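Local structure of nicastrin (Dictyostelium purpureum, 4R12) at residues Ser368-Lys373 with Val431-Thr436; Leu342-Ala347 with Ile357-Ala362; Ser425-Ile430 with Asn453-Leu458. The protein is probably an essential subunit of gamma-secretase, the complex that cleaves membrane proteins such as Notch receptors within the membrane, and a putative recruiter of its substrates. All blocks are in the same frame, centred on the assembly; numbering follows the deposited sequence.

Contact 1: residues Ser368-Lys373 with Val431-Thr436; sequences STITFK and VYILST
Ile370 on strand 370-374 and Ile433 on helix 427-441 bring their CA atoms to 8.5 Å, a strand-on-helix spacing with both side chains starting toward the opposite segment. This is alpha/beta packing in the large lobe of nicastrin, whose sequence relates it to zinc exopeptidases. Ile433 carries the helix side. Its outer chain is extended (chi2 163°), driving Ile433 CD1 against the strand, 3.6 Å from Ile370 CB and 3.9 Å from Ile370 CG2. The other branch, Ile433 CG2, meets the edge of the Phe372 ring nearly in the ring plane, 3.9 Å from Phe372 CE2. The same ring packs on Ala362 of helix 352-362 and on Leu342 and Leu344 of the next strand. With only an alanine here in place of Ile433, Ile370 CB and the Phe372 edge would probably lose their methyl partners and a gap would open between strand and helix. Ser368 bounds the apolar patch: its OG, 3.9 Å from Ile433 CD1, is hydrogen-bonded to Ala362 O, and Ile370 N reaches the same Ser368 OG in a weak 3.4 Å bond.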
# COMPACT_ATOMS: atom_id res chain seq x y z
N SER A 368 10.94 0.06 28.22
CA SER A 368 10.18 0.66 27.12
C SER A 368 10.93 1.82 26.46
O SER A 368 11.44 2.71 27.15
CB SER A 368 8.82 1.15 27.62
OG SER A 368 8.11 1.77 26.57
N THR A 369 11.01 1.80 25.13
CA THR A 369 11.67 2.88 24.40
C THR A 369 10.65 3.78 23.71
O THR A 369 11.02 4.67 22.94
CB THR A 369 12.64 2.33 23.34
OG1 THR A 369 11.93 1.54 22.39
CG2 THR A 369 13.70 1.47 24.00
N ILE A 370 9.38 3.54 24.01
CA ILE A 370 8.27 4.22 23.37
C ILE A 370 7.50 5.08 24.37
O ILE A 370 7.21 4.64 25.49
CB ILE A 370 7.30 3.21 22.70
CG1 ILE A 370 8.02 2.43 21.59
CG2 ILE A 370 6.06 3.92 22.17
CD1 ILE A 370 8.48 3.30 20.43
N THR A 371 7.18 6.30 23.97
CA THR A 371 6.31 7.16 24.75
C THR A 371 5.26 7.77 23.82
O THR A 371 5.51 7.91 22.61
CB THR A 371 7.11 8.26 25.49
OG1 THR A 371 6.25 8.94 26.42
CG2 THR A 371 7.68 9.27 24.51
N PHE A 372 4.10 8.12 24.36
CA PHE A 372 3.04 8.72 23.55
C PHE A 372 2.85 10.20 23.87
O PHE A 372 2.89 10.61 25.03
CB PHE A 372 1.72 7.97 23.75
CG PHE A 372 1.72 6.57 23.19
CD1 PHE A 372 1.64 6.36 21.82
CD2 PHE A 372 1.78 5.48 24.03
CE1 PHE A 372 1.65 5.07 21.28
CE2 PHE A 372 1.78 4.18 23.52
CZ PHE A 372 1.71 3.98 22.14
N LYS A 373 2.65 10.98 22.82
CA LYS A 373 2.38 12.41 22.95
C LYS A 373 1.11 12.80 22.23
O LYS A 373 0.73 12.17 21.23
CB LYS A 373 3.56 13.23 22.41
CG LYS A 373 4.73 13.28 23.36
CD LYS A 373 5.97 13.87 22.71
CE LYS A 373 7.19 13.62 23.59
NZ LYS A 373 8.43 14.17 22.99
N VAL A 431 5.00 -3.67 19.21
CA VAL A 431 4.15 -4.87 19.22
C VAL A 431 3.71 -5.22 20.65
O VAL A 431 2.53 -5.51 20.90
CB VAL A 431 4.86 -6.09 18.59
CG1 VAL A 431 3.99 -7.34 18.70
CG2 VAL A 431 5.19 -5.79 17.12
N TYR A 432 4.65 -5.18 21.58
CA TYR A 432 4.31 -5.46 22.98
C TYR A 432 3.28 -4.48 23.52
O TYR A 432 2.27 -4.89 24.13
CB TYR A 432 5.55 -5.44 23.87
CG TYR A 432 5.16 -5.64 25.32
CD1 TYR A 432 4.78 -6.90 25.77
CD2 TYR A 432 5.12 -4.57 26.22
CE1 TYR A 432 4.39 -7.11 27.09
CE2 TYR A 432 4.73 -4.78 27.55
CZ TYR A 432 4.36 -6.05 27.97
OH TYR A 432 3.96 -6.29 29.27
N ILE A 433 3.53 -3.19 23.32
CA ILE A 433 2.63 -2.18 23.86
C ILE A 433 1.25 -2.30 23.22
O ILE A 433 0.24 -2.29 23.93
CB ILE A 433 3.22 -0.77 23.66
CG1 ILE A 433 4.48 -0.62 24.51
CG2 ILE A 433 2.20 0.30 24.02
CD1 ILE A 433 5.38 0.55 24.10
N LEU A 434 1.18 -2.45 21.90
CA LEU A 434 -0.13 -2.52 21.25
C LEU A 434 -0.88 -3.81 21.61
O LEU A 434 -2.10 -3.79 21.78
CB LEU A 434 -0.00 -2.40 19.72
CG LEU A 434 0.40 -1.00 19.23
CD1 LEU A 434 0.65 -1.01 17.72
CD2 LEU A 434 -0.66 0.08 19.59
N SER A 435 -0.15 -4.93 21.72
CA SER A 435 -0.78 -6.20 22.11
C SER A 435 -1.39 -6.11 23.50
O SER A 435 -2.53 -6.51 23.72
CB SER A 435 0.24 -7.34 22.09
OG SER A 435 0.83 -7.47 20.80
N THR A 436 -0.63 -5.56 24.44
CA THR A 436 -1.07 -5.42 25.82
C THR A 436 -2.25 -4.44 25.92
O THR A 436 -3.22 -4.67 26.65
CB THR A 436 0.10 -4.96 26.70
OG1 THR A 436 1.15 -5.93 26.64
CG2 THR A 436 -0.34 -4.79 28.17

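Contact 2: residues Leu342-Ala347 with Ile357-Ala362; sequences LYLHTA and ILDQVA
Leu344 and Leu358 meet through their branched ends in a beta-alpha-beta unit of the large lobe, where strand 339-347 leads into helix 352-362 and then to the parallel neighbour, strand 370-374. Contact is almost wholly apolar and small, 99 Å² in all. The CB bond of Leu344 points toward the helix, and CG beside the backbone N, opposite the carbonyl carbon (chi1 -62°), sets both methyls against Leu358. The fork receives a single methyl: Leu358 CD1 lies 3.7 Å from Leu344 CD2 and 4.0 Å from Leu344 CD1. Leu358 is turned away from a staggered first torsion (chi1 -92°), while its second is fully extended (chi2 176°) and carries CD1 out to the strand. Leu344 also packs on Phe372 of strand 370-374 and on Val398 and Ile400 of strand 397-401, and Leu358 on Ile400 and on Phe437 of helix 427-441, so the pair belongs to a hydrophobic layer between sheet and helices. Asp359 borders that layer. Although its CB starts off to one flank, the carboxylate bends back toward the strand, with Asp359 OD1 4.4 Å from Leu344 CD1.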
# COMPACT_ATOMS: atom_id res chain seq x y z
N LEU A 342 5.57 8.36 19.74
CA LEU A 342 4.47 8.19 18.80
C LEU A 342 3.38 9.16 19.21
O LEU A 342 3.26 9.50 20.38
CB LEU A 342 3.94 6.75 18.79
CG LEU A 342 4.88 5.70 18.19
CD1 LEU A 342 4.28 4.28 18.35
CD2 LEU A 342 5.18 5.99 16.70
N TYR A 343 2.59 9.60 18.24
CA TYR A 343 1.63 10.67 18.45
C TYR A 343 0.21 10.16 18.33
O TYR A 343 -0.10 9.35 17.47
CB TYR A 343 1.90 11.81 17.47
CG TYR A 343 3.17 12.55 17.82
CD1 TYR A 343 4.40 12.12 17.33
CD2 TYR A 343 3.15 13.64 18.67
CE1 TYR A 343 5.58 12.78 17.67
CE2 TYR A 343 4.31 14.30 19.02
CZ TYR A 343 5.52 13.87 18.51
OH TYR A 343 6.67 14.55 18.86
N LEU A 344 -0.65 10.62 19.22
CA LEU A 344 -2.02 10.16 19.27
C LEU A 344 -2.95 11.24 18.72
O LEU A 344 -3.10 12.30 19.33
CB LEU A 344 -2.42 9.79 20.70
CG LEU A 344 -1.59 8.65 21.30
CD1 LEU A 344 -2.08 8.32 22.71
CD2 LEU A 344 -1.62 7.39 20.41
N HIS A 345 -3.55 10.98 17.56
CA HIS A 345 -4.49 11.92 16.96
C HIS A 345 -5.88 11.38 17.19
O HIS A 345 -6.23 10.34 16.66
CB HIS A 345 -4.20 12.11 15.46
CG HIS A 345 -2.77 12.45 15.17
ND1 HIS A 345 -2.38 13.68 14.69
CD2 HIS A 345 -1.64 11.72 15.32
CE1 HIS A 345 -1.07 13.69 14.55
NE2 HIS A 345 -0.59 12.52 14.92
N THR A 346 -6.69 12.11 17.96
CA THR A 346 -7.95 11.55 18.43
C THR A 346 -9.16 12.26 17.83
O THR A 346 -9.08 13.43 17.44
CB THR A 346 -8.04 11.62 19.98
OG1 THR A 346 -7.91 12.98 20.42
CG2 THR A 346 -6.94 10.79 20.62
N ALA A 347 -10.27 11.54 17.74
CA ALA A 347 -11.53 12.11 17.30
C ALA A 347 -12.67 11.30 17.88
O ALA A 347 -12.45 10.26 18.49
CB ALA A 347 -11.60 12.15 15.77
N ILE A 357 -4.99 4.49 28.74
CA ILE A 357 -4.52 3.11 28.81
C ILE A 357 -3.26 2.91 27.97
O ILE A 357 -2.31 2.22 28.39
CB ILE A 357 -5.63 2.12 28.37
CG1 ILE A 357 -6.81 2.23 29.33
CG2 ILE A 357 -5.11 0.70 28.34
CD1 ILE A 357 -8.13 1.81 28.72
N LEU A 358 -3.22 3.53 26.79
CA LEU A 358 -2.02 3.50 25.96
C LEU A 358 -0.80 4.05 26.69
O LEU A 358 0.26 3.43 26.67
CB LEU A 358 -2.22 4.27 24.65
CG LEU A 358 -2.72 3.51 23.43
CD1 LEU A 358 -2.95 4.46 22.28
CD2 LEU A 358 -1.72 2.43 23.02
N ASP A 359 -0.97 5.22 27.32
CA ASP A 359 0.07 5.85 28.14
C ASP A 359 0.57 4.92 29.25
O ASP A 359 1.77 4.80 29.49
CB ASP A 359 -0.44 7.14 28.80
CG ASP A 359 -0.73 8.26 27.80
OD1 ASP A 359 -0.20 8.21 26.67
OD2 ASP A 359 -1.48 9.19 28.17
N GLN A 360 -0.38 4.31 29.95
CA GLN A 360 -0.07 3.39 31.03
C GLN A 360 0.76 2.20 30.55
O GLN A 360 1.77 1.87 31.16
CB GLN A 360 -1.36 2.89 31.69
CG GLN A 360 -2.11 3.95 32.49
CD GLN A 360 -3.52 3.51 32.85
OE1 GLN A 360 -3.80 2.31 32.94
NE2 GLN A 360 -4.42 4.47 33.03
N VAL A 361 0.31 1.56 29.47
CA VAL A 361 1.03 0.40 28.97
C VAL A 361 2.46 0.79 28.57
O VAL A 361 3.41 0.10 28.90
CB VAL A 361 0.31 -0.24 27.78
CG1 VAL A 361 1.14 -1.40 27.23
CG2 VAL A 361 -1.05 -0.75 28.22
N ALA A 362 2.60 1.93 27.88
CA ALA A 362 3.91 2.42 27.46
C ALA A 362 4.87 2.69 28.62
O ALA A 362 6.09 2.64 28.45
CB ALA A 362 3.76 3.69 26.61

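Contact 3: residues Ser425-Ile430 with Asn453-Leu458; sequences STLNDI and NFINIL
Leu427 and Ile455 each send a carbon across the gap between their helices by an anti first torsion. Leu427 CG stands opposite the backbone N (chi1 -179°), extending the isobutyl group toward helix 452-463; in Ile455 the branch opposite the backbone N is CG2, and it reaches back toward helix 427-441. The two side chains run antiparallel alongside each other, with Leu427 CD2 3.6 Å from Ile455 CG2 and Leu427 CG 4.0 Å from the same methyl. Asn428 follows a different path. With CG beside the backbone N (chi1 -75°) and OD1 nearly eclipsing CA (chi2 -2°), Asn428 OD1 comes against the isoleucine at 3.7 Å from Ile455 CD1 and equally far from Ile455 CG2, a van der Waals contact of a carbonyl oxygen with two methyls. Asn428 and Ile455 also have the nearest backbones here, their CA atoms 7.8 Å apart. The contact is helix-to-helix packing beside the large lobe's alpha/beta core: helix 234-252 lines the same seam through Thr243, which Leu427 touches, and Ser246, which Ile455 touches, while Ile450, in the loop before helix 452-463, packs on both Asn428 and Ile455. Next to this apolar pair runs a polar bridge. One water gives a hydrogen bond to Asn428 OD1 at 2.8 Å and another to Asn456 OD1 at 2.8 Å, donating to the side-chain amide oxygens of both asparagines, one on each helix.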
# COMPACT_ATOMS: atom_id res chain seq x y z
N SER A 425 14.52 -1.20 15.53
CA SER A 425 14.75 -1.32 16.97
C SER A 425 13.53 -0.97 17.83
O SER A 425 13.50 -1.30 19.02
CB SER A 425 15.94 -0.45 17.38
OG SER A 425 15.65 0.93 17.18
N THR A 426 12.53 -0.31 17.25
CA THR A 426 11.31 0.02 18.01
C THR A 426 10.20 -1.02 17.85
O THR A 426 9.20 -0.96 18.57
CB THR A 426 10.71 1.41 17.61
OG1 THR A 426 10.31 1.39 16.24
CG2 THR A 426 11.71 2.55 17.85
N LEU A 427 10.36 -1.95 16.92
CA LEU A 427 9.26 -2.85 16.57
C LEU A 427 8.78 -3.73 17.74
O LEU A 427 7.57 -3.83 17.99
CB LEU A 427 9.65 -3.72 15.37
CG LEU A 427 8.61 -4.70 14.85
CD1 LEU A 427 7.32 -3.99 14.50
CD2 LEU A 427 9.19 -5.39 13.60
N ASN A 428 9.70 -4.36 18.46
CA ASN A 428 9.32 -5.23 19.57
C ASN A 428 8.48 -4.49 20.62
O ASN A 428 7.41 -4.96 21.04
CB ASN A 428 10.56 -5.82 20.24
CG ASN A 428 11.22 -6.93 19.40
OD1 ASN A 428 10.73 -7.30 18.33
ND2 ASN A 428 12.32 -7.47 19.91
N ASP A 429 8.97 -3.32 21.02
CA ASP A 429 8.26 -2.45 21.97
C ASP A 429 6.86 -2.08 21.47
O ASP A 429 5.89 -2.18 22.23
CB ASP A 429 9.08 -1.19 22.26
CG ASP A 429 10.11 -1.41 23.36
OD1 ASP A 429 10.03 -2.45 24.03
OD2 ASP A 429 10.97 -0.53 23.56
N ILE A 430 6.75 -1.67 20.21
CA ILE A 430 5.45 -1.29 19.67
C ILE A 430 4.50 -2.50 19.64
O ILE A 430 3.32 -2.38 20.02
CB ILE A 430 5.61 -0.65 18.27
CG1 ILE A 430 6.35 0.70 18.41
CG2 ILE A 430 4.25 -0.44 17.60
CD1 ILE A 430 6.75 1.37 17.08
N ASN A 453 10.10 -14.82 17.09
CA ASN A 453 10.46 -15.63 15.92
C ASN A 453 9.66 -15.15 14.71
O ASN A 453 10.21 -14.95 13.62
CB ASN A 453 10.19 -17.12 16.18
CG ASN A 453 10.66 -18.01 15.01
OD1 ASN A 453 11.85 -18.33 14.91
ND2 ASN A 453 9.74 -18.40 14.15
N PHE A 454 8.37 -14.94 14.90
CA PHE A 454 7.49 -14.44 13.84
C PHE A 454 7.87 -13.01 13.38
O PHE A 454 7.95 -12.73 12.17
CB PHE A 454 6.04 -14.48 14.34
CG PHE A 454 5.03 -14.00 13.35
CD1 PHE A 454 4.46 -14.88 12.44
CD2 PHE A 454 4.61 -12.66 13.34
CE1 PHE A 454 3.51 -14.44 11.53
CE2 PHE A 454 3.66 -12.22 12.43
CZ PHE A 454 3.10 -13.11 11.53
N ILE A 455 8.11 -12.12 14.34
CA ILE A 455 8.54 -10.74 14.04
C ILE A 455 9.80 -10.75 13.16
O ILE A 455 9.88 -10.07 12.13
CB ILE A 455 8.80 -9.92 15.36
CG1 ILE A 455 7.48 -9.64 16.10
CG2 ILE A 455 9.53 -8.61 15.07
CD1 ILE A 455 7.65 -9.17 17.57
N ASN A 456 10.78 -11.56 13.55
CA ASN A 456 12.07 -11.58 12.86
C ASN A 456 12.00 -12.15 11.45
O ASN A 456 12.86 -11.88 10.61
CB ASN A 456 13.09 -12.36 13.69
CG ASN A 456 13.42 -11.67 15.00
OD1 ASN A 456 13.21 -10.46 15.14
ND2 ASN A 456 13.95 -12.43 15.95
N ILE A 457 10.98 -12.95 11.17
CA ILE A 457 10.75 -13.43 9.81
C ILE A 457 9.96 -12.40 9.00
O ILE A 457 10.34 -12.06 7.86
CB ILE A 457 9.98 -14.77 9.81
CG1 ILE A 457 10.90 -15.90 10.31
CG2 ILE A 457 9.46 -15.09 8.40
CD1 ILE A 457 10.12 -17.15 10.65
N LEU A 458 8.87 -11.90 9.58
CA LEU A 458 7.94 -11.06 8.82
C LEU A 458 8.51 -9.67 8.51
O LEU A 458 8.24 -9.12 7.43
CB LEU A 458 6.62 -10.91 9.57
CG LEU A 458 5.54 -10.22 8.72
CD1 LEU A 458 5.21 -11.04 7.52
CD2 LEU A 458 4.27 -9.99 9.53
O HOH W 1 12.06 -9.64 17.53

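Contacts 1 and 2 lie about 9 Å apart between centres, contacts 1 and 3 about 13 Å, and contacts 2 and 3 about 20 Å, contact 1 lying on the same side of the chain's centre as each of the others. Both segments of contact 2 precede those of contact 1 along the chain; contacts 1 and 3 alternate. Strands 339-347 and 370-374 are parallel neighbours, so contacts 1 and 2 share a sheet, joined by backbone bonds such as Lys373 O to Leu344 N. Helix 427-441 links contact 1 to contact 3, and Thr369 OG1 bonds Asp429 OD2 between them. Packing thus runs continuously from sheet through helix 427-441 to helix 452-463, in what is probably the extracellular part of nicastrin.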